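Local atomic coordinates of L-methionine gamma-lyase (Fusobacterium nucleatum subsp. nucleatum, PDB entry 6LXU), a protein that is a PLP-dependent enzyme of the Cys/Met metabolism family, built on an aminotransferase-type fold and assembled from four chains. Residues D136-E141 / N163-D168; K149-V154 / P180-I185; Y194-L199 / K305-D310. All blocks are in the same frame, centred on the assembly; numbering follows the deposited sequence.

Contacts 1 and 2 belong to the half of the chain built round the large seven-stranded sheet; their segments alternate along the chain, and helix 140-146 is followed by strand 151-157. Their centres are 18 Å apart and their nearest atoms about 6 Å, without touching. Contact 3 reaches from the end of helix 192-195, which follows strand 183-187 of contact 2, to the end of helix 301-307 and the residues after it. It touches contact 1 through Q307, whose NE2 lies 2.8 Å from V167 O in a probable hydrogen bond. Centres of contacts 1 and 3 are 15 Å apart, those of contacts 2 and 3 23 Å. K212, the lysine modified with PLP, is in none of the six segments.

Contact 1: D136-E141 / N163-D168; sequences DTSNLE and NLKIVD
D136 carries CG anti to its backbone N (chi1 -180°), and K165, also anti at its first torsion and extended through the rest of its chain, brings NZ to D136 OD1. In this salt bridge NZ stands 2.7 Å from OD1 and reaches it from above the carboxylate plane. The same OD1 takes two bonds from S138: OG donates on the syn side at 2.7 Å, and N donates at 3.0 Å, closing an Asx turn. Three donors thus grip one oxygen inside the type I turn D136-N139, which should favour a charged carboxylate. K165 NZ has a second salt bridge to D110, whose carboxylate also bonds T137 OG1. Next to the ion pair, V167 packs against the turn, its CG1 3.4 Å from T137 OG1 and 3.7 Å from S138 N. Water 1 ties the backbones, donating to T137 O and accepting from D168 N, each at 2.9 Å. N139 is the N-cap of helix 140-146 and D168 that of helix 169-176, so the contact joins the loops leading into two helices; L140 and V167 both rest on L172 of the second, while D110, at the end of strand 106-110, holds T137 and K165.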
loop_
_atom_site.group_PDB
_atom_site.type_symbol
_atom_site.label_atom_id
_atom_site.label_comp_id
_atom_site.label_asym_id
_atom_site.label_seq_id
_atom_site.Cartn_x
_atom_site.Cartn_y
_atom_site.Cartn_z
ATOM N N ASP A 136 -1.316 -15.034 41.798
ATOM C CA ASP A 136 -1.849 -13.685 41.853
ATOM C C ASP A 136 -0.683 -12.729 42.047
ATOM O O ASP A 136 -0.178 -12.574 43.159
ATOM C CB ASP A 136 -2.832 -13.563 43.020
ATOM C CG ASP A 136 -3.446 -12.177 43.143
ATOM O OD1 ASP A 136 -3.124 -11.295 42.312
ATOM O OD2 ASP A 136 -4.266 -11.972 44.066
ATOM N N THR A 137 -0.254 -12.082 40.958
ATOM C CA THR A 137 0.895 -11.182 41.046
ATOM C C THR A 137 0.595 -9.838 41.739
ATOM O O THR A 137 1.515 -9.051 41.956
ATOM C CB THR A 137 1.587 -10.954 39.683
ATOM O OG1 THR A 137 0.692 -10.316 38.759
ATOM C CG2 THR A 137 2.093 -12.266 39.100
ATOM N N SER A 138 -0.666 -9.599 42.126
ATOM C CA SER A 138 -0.970 -8.504 43.063
ATOM C C SER A 138 -0.615 -8.854 44.511
ATOM O O SER A 138 -0.629 -7.977 45.370
ATOM C CB SER A 138 -2.433 -8.050 42.954
ATOM O OG SER A 138 -3.320 -8.967 43.564
ATOM N N ASN A 139 -0.308 -10.126 44.777
ATOM C CA ASN A 139 0.104 -10.590 46.098
ATOM C C ASN A 139 1.611 -10.848 46.074
ATOM O O ASN A 139 2.067 -11.870 45.551
ATOM C CB ASN A 139 -0.692 -11.847 46.461
ATOM C CG ASN A 139 -0.458 -12.308 47.885
ATOM O OD1 ASN A 139 0.678 -12.383 48.355
ATOM N ND2 ASN A 139 -1.547 -12.637 48.578
ATOM N N LEU A 140 2.387 -9.920 46.623
ATOM C CA LEU A 140 3.847 -10.006 46.553
ATOM C C LEU A 140 4.393 -11.270 47.218
ATOM O O LEU A 140 5.371 -11.843 46.741
ATOM C CB LEU A 140 4.520 -8.771 47.168
ATOM C CG LEU A 140 4.256 -7.411 46.513
ATOM C CD1 LEU A 140 5.082 -6.331 47.193
ATOM C CD2 LEU A 140 4.540 -7.433 45.017
ATOM N N GLU A 141 3.768 -11.699 48.311
ATOM C CA GLU A 141 4.185 -12.926 48.991
ATOM C C GLU A 141 3.985 -14.172 48.125
ATOM O O GLU A 141 4.860 -15.038 48.115
ATOM C CB GLU A 141 3.469 -13.082 50.340
ATOM C CG GLU A 141 3.866 -12.037 51.375
ATOM C CD GLU A 141 5.345 -12.077 51.722
ATOM O OE1 GLU A 141 5.895 -13.190 51.894
ATOM O OE2 GLU A 141 5.969 -10.997 51.811
ATOM N N ASN A 163 -10.922 -7.142 34.531
ATOM C CA ASN A 163 -11.253 -6.182 35.571
ATOM C C ASN A 163 -10.150 -5.130 35.746
ATOM O O ASN A 163 -10.104 -4.454 36.767
ATOM C CB ASN A 163 -11.506 -6.917 36.913
ATOM C CG ASN A 163 -12.770 -7.789 36.918
ATOM O OD1 ASN A 163 -13.664 -7.660 36.081
ATOM N ND2 ASN A 163 -12.882 -8.633 37.942
ATOM N N LEU A 164 -9.280 -4.972 34.746
ATOM C CA LEU A 164 -8.210 -3.957 34.772
ATOM C C LEU A 164 -7.368 -4.038 36.052
ATOM O O LEU A 164 -7.087 -3.041 36.730
ATOM C CB LEU A 164 -8.758 -2.554 34.502
ATOM C CG LEU A 164 -9.389 -2.459 33.097
ATOM C CD1 LEU A 164 -10.092 -1.132 32.893
ATOM C CD2 LEU A 164 -8.384 -2.684 31.978
ATOM N N LYS A 165 -6.956 -5.260 36.350
ATOM C CA LYS A 165 -6.087 -5.548 37.480
ATOM C C LYS A 165 -4.774 -4.798 37.369
ATOM O O LYS A 165 -4.145 -4.776 36.305
ATOM C CB LYS A 165 -5.816 -7.048 37.533
ATOM C CG LYS A 165 -4.959 -7.525 38.697
ATOM C CD LYS A 165 -4.755 -9.036 38.615
ATOM C CE LYS A 165 -3.958 -9.576 39.771
ATOM N NZ LYS A 165 -3.997 -11.059 39.777
ATOM N N ILE A 166 -4.354 -4.232 38.498
ATOM C CA ILE A 166 -3.111 -3.489 38.605
ATOM C C ILE A 166 -2.120 -4.290 39.451
ATOM O O ILE A 166 -2.484 -4.829 40.511
ATOM C CB ILE A 166 -3.356 -2.121 39.288
ATOM C CG1 ILE A 166 -4.345 -1.248 38.498
ATOM C CG2 ILE A 166 -2.048 -1.374 39.520
ATOM C CD1 ILE A 166 -3.891 -0.909 37.086
ATOM N N VAL A 167 -0.884 -4.384 38.987
ATOM C CA VAL A 167 0.195 -5.005 39.773
ATOM C C VAL A 167 1.395 -4.073 39.757
ATOM O O VAL A 167 1.560 -3.260 38.846
ATOM C CB VAL A 167 0.548 -6.438 39.309
ATOM C CG1 VAL A 167 -0.710 -7.302 39.241
ATOM C CG2 VAL A 167 1.276 -6.448 37.982
ATOM N N ASP A 168 2.222 -4.184 40.802
ATOM C CA ASP A 168 3.291 -3.223 41.065
ATOM C C ASP A 168 4.563 -3.660 40.364
ATOM O O ASP A 168 5.270 -4.556 40.841
ATOM C CB ASP A 168 3.510 -3.115 42.577
ATOM C CG ASP A 168 4.408 -1.956 42.978
ATOM O OD1 ASP A 168 5.397 -1.694 42.279
ATOM O OD2 ASP A 168 4.118 -1.335 44.031
HETATM O O HOH W 1 1.803 -6.280 42.703
#

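Contact 2: K149-V154 / P180-I185; sequences KNTRVV and PNTLVI
N181 meets R152 through its backbone oxygen: R152 NH1 donates to N181 O at 2.9 Å, with the acceptor in the guanidinium plane. The arginine chain bends at chi2 (56°), which places CD beside the same carbonyl. The side-chain amide of N181 is nearly parallel to the guanidinium, and its ND2 donates to water 2, while R152 NE turns to V100 O. At T182 the side chain splits its work. OG1 donates to T151 O at 2.8 Å, approaching from above the carbonyl plane, whereas CG2 packs on V154 CG2. L183 N then opens the strand ladder with a straight bond to R152 O (2.8 Å, 179°), and its CD1 sits 3.6 Å above the centre of the guanidinium, closing one face of it with a methyl group. L183 O accepts from V154 N at 2.9 Å. V184 pairs with V154 but sends its own N away, toward D204, and its CA-H points at V154 O. I185 N returns to V154 O at 2.9 Å, and I185 CD1 lies 3.8 Å from V153 CG1. On the side of V153 and L183 the sheet is backed by V100 of helix 89-100; on the side of V154 and V184 it is backed by A176 of helix 169-176. Strands 151-157 and 183-187, their short segments 25° apart, are the parallel pair of a beta-alpha-beta crossover through helix 169-176, in the mostly parallel seven-stranded sheet characteristic of aminotransferase-fold PLP enzymes.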
loop_
_atom_site.group_PDB
_atom_site.type_symbol
_atom_site.label_atom_id
_atom_site.label_comp_id
_atom_site.label_asym_id
_atom_site.label_seq_id
_atom_site.Cartn_x
_atom_site.Cartn_y
_atom_site.Cartn_z
ATOM N N LYS A 149 15.052 -21.593 41.804
ATOM C CA LYS A 149 16.374 -21.401 41.239
ATOM C C LYS A 149 16.352 -21.343 39.704
ATOM O O LYS A 149 17.124 -20.604 39.110
ATOM C CB LYS A 149 17.320 -22.515 41.690
ATOM C CG LYS A 149 18.768 -22.271 41.310
ATOM C CD LYS A 149 19.679 -23.356 41.861
ATOM C CE LYS A 149 21.143 -22.984 41.703
ATOM N NZ LYS A 149 21.563 -21.912 42.653
ATOM N N ASN A 150 15.486 -22.150 39.092
ATOM C CA ASN A 150 15.371 -22.217 37.631
ATOM C C ASN A 150 14.306 -21.279 37.043
ATOM O O ASN A 150 13.982 -21.401 35.856
ATOM C CB ASN A 150 15.127 -23.667 37.166
ATOM C CG ASN A 150 13.806 -24.215 37.629
ATOM O OD1 ASN A 150 13.364 -23.933 38.742
ATOM N ND2 ASN A 150 13.156 -25.004 36.786
ATOM N N THR A 151 13.758 -20.349 37.832
ATOM C CA THR A 151 12.857 -19.321 37.285
ATOM C C THR A 151 13.635 -18.420 36.356
ATOM O O THR A 151 14.548 -17.709 36.762
ATOM C CB THR A 151 12.181 -18.510 38.389
ATOM O OG1 THR A 151 11.507 -19.415 39.262
ATOM C CG2 THR A 151 11.165 -17.513 37.792
ATOM N N ARG A 152 13.290 -18.485 35.071
ATOM C CA ARG A 152 13.963 -17.693 34.053
ATOM C C ARG A 152 13.189 -16.420 33.682
ATOM O O ARG A 152 13.794 -15.459 33.241
ATOM C CB ARG A 152 14.193 -18.568 32.813
ATOM C CG ARG A 152 14.827 -17.896 31.618
ATOM C CD ARG A 152 16.164 -17.245 31.915
ATOM N NE ARG A 152 16.828 -16.804 30.693
ATOM C CZ ARG A 152 17.779 -15.872 30.624
ATOM N NH1 ARG A 152 18.201 -15.247 31.731
ATOM N NH2 ARG A 152 18.325 -15.569 29.460
ATOM N N VAL A 153 11.868 -16.462 33.813
ATOM C CA VAL A 153 11.014 -15.338 33.431
ATOM C C VAL A 153 9.946 -15.126 34.487
ATOM O O VAL A 153 9.291 -16.061 34.941
ATOM C CB VAL A 153 10.321 -15.590 32.064
ATOM C CG1 VAL A 153 9.189 -14.593 31.805
ATOM C CG2 VAL A 153 11.332 -15.555 30.937
ATOM N N VAL A 154 9.772 -13.854 34.851
ATOM C CA VAL A 154 8.575 -13.385 35.527
ATOM C C VAL A 154 7.860 -12.504 34.502
ATOM O O VAL A 154 8.433 -11.521 34.044
ATOM C CB VAL A 154 8.900 -12.633 36.840
ATOM C CG1 VAL A 154 7.675 -11.947 37.402
ATOM C CG2 VAL A 154 9.480 -13.609 37.850
ATOM N N PRO A 180 19.520 -14.015 40.116
ATOM C CA PRO A 180 20.301 -13.289 39.102
ATOM C C PRO A 180 20.075 -13.716 37.638
ATOM O O PRO A 180 20.509 -13.005 36.735
ATOM C CB PRO A 180 21.758 -13.575 39.506
ATOM C CG PRO A 180 21.693 -14.856 40.231
ATOM C CD PRO A 180 20.398 -14.827 40.987
ATOM N N ASN A 181 19.451 -14.867 37.428
ATOM C CA ASN A 181 19.143 -15.356 36.083
ATOM C C ASN A 181 17.719 -15.008 35.610
ATOM O O ASN A 181 17.359 -15.340 34.475
ATOM C CB ASN A 181 19.335 -16.876 36.059
ATOM C CG ASN A 181 19.501 -17.433 34.657
ATOM O OD1 ASN A 181 20.245 -16.882 33.839
ATOM N ND2 ASN A 181 18.817 -18.542 34.377
ATOM N N THR A 182 16.905 -14.358 36.438
ATOM C CA THR A 182 15.502 -14.115 36.079
ATOM C C THR A 182 15.314 -12.815 35.297
ATOM O O THR A 182 15.777 -11.746 35.716
ATOM C CB THR A 182 14.618 -14.083 37.328
ATOM O OG1 THR A 182 14.793 -15.294 38.081
ATOM C CG2 THR A 182 13.137 -13.911 36.975
ATOM N N LEU A 183 14.605 -12.910 34.169
ATOM C CA LEU A 183 14.210 -11.737 33.383
ATOM C C LEU A 183 12.767 -11.381 33.666
ATOM O O LEU A 183 11.914 -12.262 33.754
ATOM C CB LEU A 183 14.363 -12.027 31.895
ATOM C CG LEU A 183 15.790 -12.274 31.412
ATOM C CD1 LEU A 183 15.769 -12.859 30.005
ATOM C CD2 LEU A 183 16.616 -10.998 31.466
ATOM N N VAL A 184 12.498 -10.083 33.783
ATOM C CA VAL A 184 11.158 -9.573 33.957
ATOM C C VAL A 184 10.681 -9.020 32.611
ATOM O O VAL A 184 11.337 -8.160 32.023
ATOM C CB VAL A 184 11.087 -8.483 35.051
ATOM C CG1 VAL A 184 9.649 -8.012 35.234
ATOM C CG2 VAL A 184 11.633 -9.003 36.375
ATOM N N ILE A 185 9.532 -9.539 32.157
ATOM C CA ILE A 185 8.942 -9.170 30.863
ATOM C C ILE A 185 7.579 -8.588 31.163
ATOM O O ILE A 185 6.798 -9.203 31.879
ATOM C CB ILE A 185 8.814 -10.398 29.928
ATOM C CG1 ILE A 185 10.180 -11.064 29.753
ATOM C CG2 ILE A 185 8.209 -9.984 28.594
ATOM C CD1 ILE A 185 10.169 -12.337 28.940
HETATM O O HOH W 2 16.872 -19.253 36.663
#

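Contact 3: Y194-L199 / K305-D310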
loop_
_atom_site.group_PDB
_atom_site.type_symbol
_atom_site.label_atom_id
_atom_site.label_comp_id
_atom_site.label_asym_id
_atom_site.label_seq_id
_atom_site.Cartn_x
_atom_site.Cartn_y
_atom_site.Cartn_z
ATOM N N TYR A 194 2.953 6.346 26.786
ATOM C CA TYR A 194 2.338 7.595 27.252
ATOM C C TYR A 194 2.031 7.546 28.745
ATOM O O TYR A 194 2.099 8.586 29.415
ATOM C CB TYR A 194 1.066 7.879 26.437
ATOM C CG TYR A 194 0.292 9.114 26.811
ATOM C CD1 TYR A 194 0.603 10.336 26.234
ATOM C CD2 TYR A 194 -0.788 9.058 27.671
ATOM C CE1 TYR A 194 -0.109 11.479 26.515
ATOM C CE2 TYR A 194 -1.505 10.208 27.997
ATOM C CZ TYR A 194 -1.139 11.412 27.417
ATOM O OH TYR A 194 -1.835 12.567 27.694
ATOM N N MET A 195 1.676 6.378 29.268
ATOM C CA MET A 195 1.315 6.251 30.679
ATOM C C MET A 195 2.349 5.561 31.541
ATOM O O MET A 195 2.445 5.888 32.732
ATOM C CB MET A 195 -0.009 5.512 30.834
ATOM C CG MET A 195 -1.154 6.302 30.251
ATOM S SD MET A 195 -2.730 5.450 30.258
ATOM C CE MET A 195 -3.040 5.322 28.499
ATOM N N GLN A 196 3.094 4.600 31.009
ATOM C CA GLN A 196 3.891 3.710 31.847
ATOM C C GLN A 196 5.127 3.316 31.076
ATOM O O GLN A 196 5.021 2.982 29.891
ATOM C CB GLN A 196 3.023 2.490 32.140
ATOM C CG GLN A 196 3.553 1.451 33.097
ATOM C CD GLN A 196 2.459 0.471 33.481
ATOM O OE1 GLN A 196 1.835 0.602 34.534
ATOM N NE2 GLN A 196 2.191 -0.500 32.610
ATOM N N LYS A 197 6.294 3.365 31.728
ATOM C CA LYS A 197 7.563 3.007 31.107
ATOM C C LYS A 197 8.258 1.962 31.980
ATOM O O LYS A 197 9.072 2.291 32.865
ATOM C CB LYS A 197 8.442 4.240 30.879
ATOM C CG LYS A 197 7.807 5.253 29.927
ATOM C CD LYS A 197 8.817 6.275 29.429
ATOM C CE LYS A 197 8.147 7.434 28.706
ATOM N NZ LYS A 197 9.111 8.223 27.894
ATOM N N PRO A 198 7.902 0.690 31.783
ATOM C CA PRO A 198 8.373 -0.348 32.694
ATOM C C PRO A 198 9.892 -0.448 32.825
ATOM O O PRO A 198 10.384 -0.820 33.915
ATOM C CB PRO A 198 7.765 -1.633 32.102
ATOM C CG PRO A 198 6.531 -1.167 31.397
ATOM C CD PRO A 198 6.920 0.153 30.812
ATOM N N LEU A 199 10.640 -0.141 31.777
ATOM C CA LEU A 199 12.098 -0.247 31.873
ATOM C C LEU A 199 12.658 0.699 32.929
ATOM O O LEU A 199 13.663 0.376 33.579
ATOM C CB LEU A 199 12.756 0.028 30.521
ATOM C CG LEU A 199 12.343 -0.921 29.387
ATOM C CD1 LEU A 199 13.031 -0.512 28.104
ATOM C CD2 LEU A 199 12.637 -2.383 29.701
ATOM N N LYS A 305 -1.543 4.984 40.571
ATOM C CA LYS A 305 -1.159 6.389 40.703
ATOM C C LYS A 305 0.362 6.587 40.715
ATOM O O LYS A 305 0.855 7.599 40.241
ATOM C CB LYS A 305 -1.789 6.984 41.961
ATOM C CG LYS A 305 -1.642 8.493 42.082
ATOM C CD LYS A 305 -2.319 8.984 43.348
ATOM C CE LYS A 305 -2.225 10.497 43.471
ATOM N NZ LYS A 305 -2.726 10.979 44.786
ATOM N N LYS A 306 1.106 5.625 41.248
ATOM C CA LYS A 306 2.556 5.724 41.283
ATOM C C LYS A 306 3.228 5.396 39.968
ATOM O O LYS A 306 4.262 5.969 39.662
ATOM C CB LYS A 306 3.130 4.765 42.311
ATOM C CG LYS A 306 2.924 5.100 43.776
ATOM C CD LYS A 306 3.794 6.269 44.153
ATOM C CE LYS A 306 3.800 6.521 45.647
ATOM N NZ LYS A 306 4.744 7.610 45.982
ATOM N N GLN A 307 2.701 4.421 39.214
ATOM C CA GLN A 307 3.408 3.936 38.020
ATOM C C GLN A 307 2.772 4.336 36.686
ATOM O O GLN A 307 3.368 4.058 35.650
ATOM C CB GLN A 307 3.634 2.418 38.101
ATOM C CG GLN A 307 2.406 1.573 37.844
ATOM C CD GLN A 307 2.583 0.090 38.119
ATOM O OE1 GLN A 307 3.599 -0.368 38.661
ATOM N NE2 GLN A 307 1.563 -0.684 37.764
ATOM N N MET A 308 1.612 4.993 36.722
ATOM C CA MET A 308 0.917 5.416 35.503
ATOM C C MET A 308 0.727 6.924 35.518
ATOM O O MET A 308 0.227 7.482 36.499
ATOM C CB MET A 308 -0.460 4.769 35.379
ATOM C CG MET A 308 -0.450 3.250 35.419
ATOM S SD MET A 308 -2.087 2.528 35.196
ATOM C CE MET A 308 -2.409 2.799 33.456
ATOM N N LYS A 309 1.078 7.584 34.423
ATOM C CA LYS A 309 0.887 9.032 34.301
ATOM C C LYS A 309 -0.562 9.412 34.063
ATOM O O LYS A 309 -0.952 10.542 34.349
ATOM C CB LYS A 309 1.753 9.590 33.180
ATOM C CG LYS A 309 3.240 9.440 33.437
ATOM C CD LYS A 309 4.008 10.035 32.273
ATOM C CE LYS A 309 5.508 9.881 32.413
ATOM N NZ LYS A 309 6.219 10.464 31.240
ATOM N N ASP A 310 -1.337 8.491 33.497
ATOM C CA ASP A 310 -2.784 8.634 33.392
ATOM C C ASP A 310 -3.332 7.219 33.493
ATOM O O ASP A 310 -2.573 6.253 33.435
ATOM C CB ASP A 310 -3.183 9.336 32.084
ATOM C CG ASP A 310 -4.529 10.041 32.165
ATOM O OD1 ASP A 310 -5.340 9.704 33.059
ATOM O OD2 ASP A 310 -4.770 10.944 31.343
HETATM O O HOH W 3 -3.696 12.421 29.547
HETATM O O HOH W 4 5.305 9.439 28.620
HETATM O O HOH W 5 -0.464 -0.358 35.580
HETATM O O HOH W 6 5.912 4.176 34.516
#
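M195 and Q196 lie against M308 and Q307 in this aminotransferase-type fold, and the touching parts 194-197 and 307-310 run in opposite directions (176° apart), where the chain leaves helix 192-195 of the large-sheet region and helix 301-307, which leads on to strand 314-319 of the smaller sheet. A single direct hydrogen bond joins them, K309 N to M195 O at 2.8 Å, in the carbonyl plane on a lone pair. The two glutamines lie side by side and point the same way, but their amide planes stand 86° apart; Q196 OE1 and Q307 NE2 come within 3.5 Å, at an angle too poor for a hydrogen bond. Water 5 bridges them instead, donating to Q196 OE1 at 2.7 Å and accepting from Q307 NE2. Q307 CG, set between the backbone N and the carbonyl carbon (chi1 75°), comes up against Q196 OE1. Outside partners hold both amides: N188 takes Q196 NE2, and V167 O takes Q307 NE2. M195 SD lies 4.2 Å from M308 CE and only 3.3 Å from D310 O, a buried carbonyl without a polar partner in the model. The extended K309 chain passes Y194 O, with CD at 3.7 Å, and its NZ donates to water 4. D310 OD2 forms a salt bridge with R275 of helix 263-282. That same OD2 accepts from water 3 at 2.6 Å, and the water, lying in the plane of the Y194 ring, is also 2.6 Å from Y194 OH.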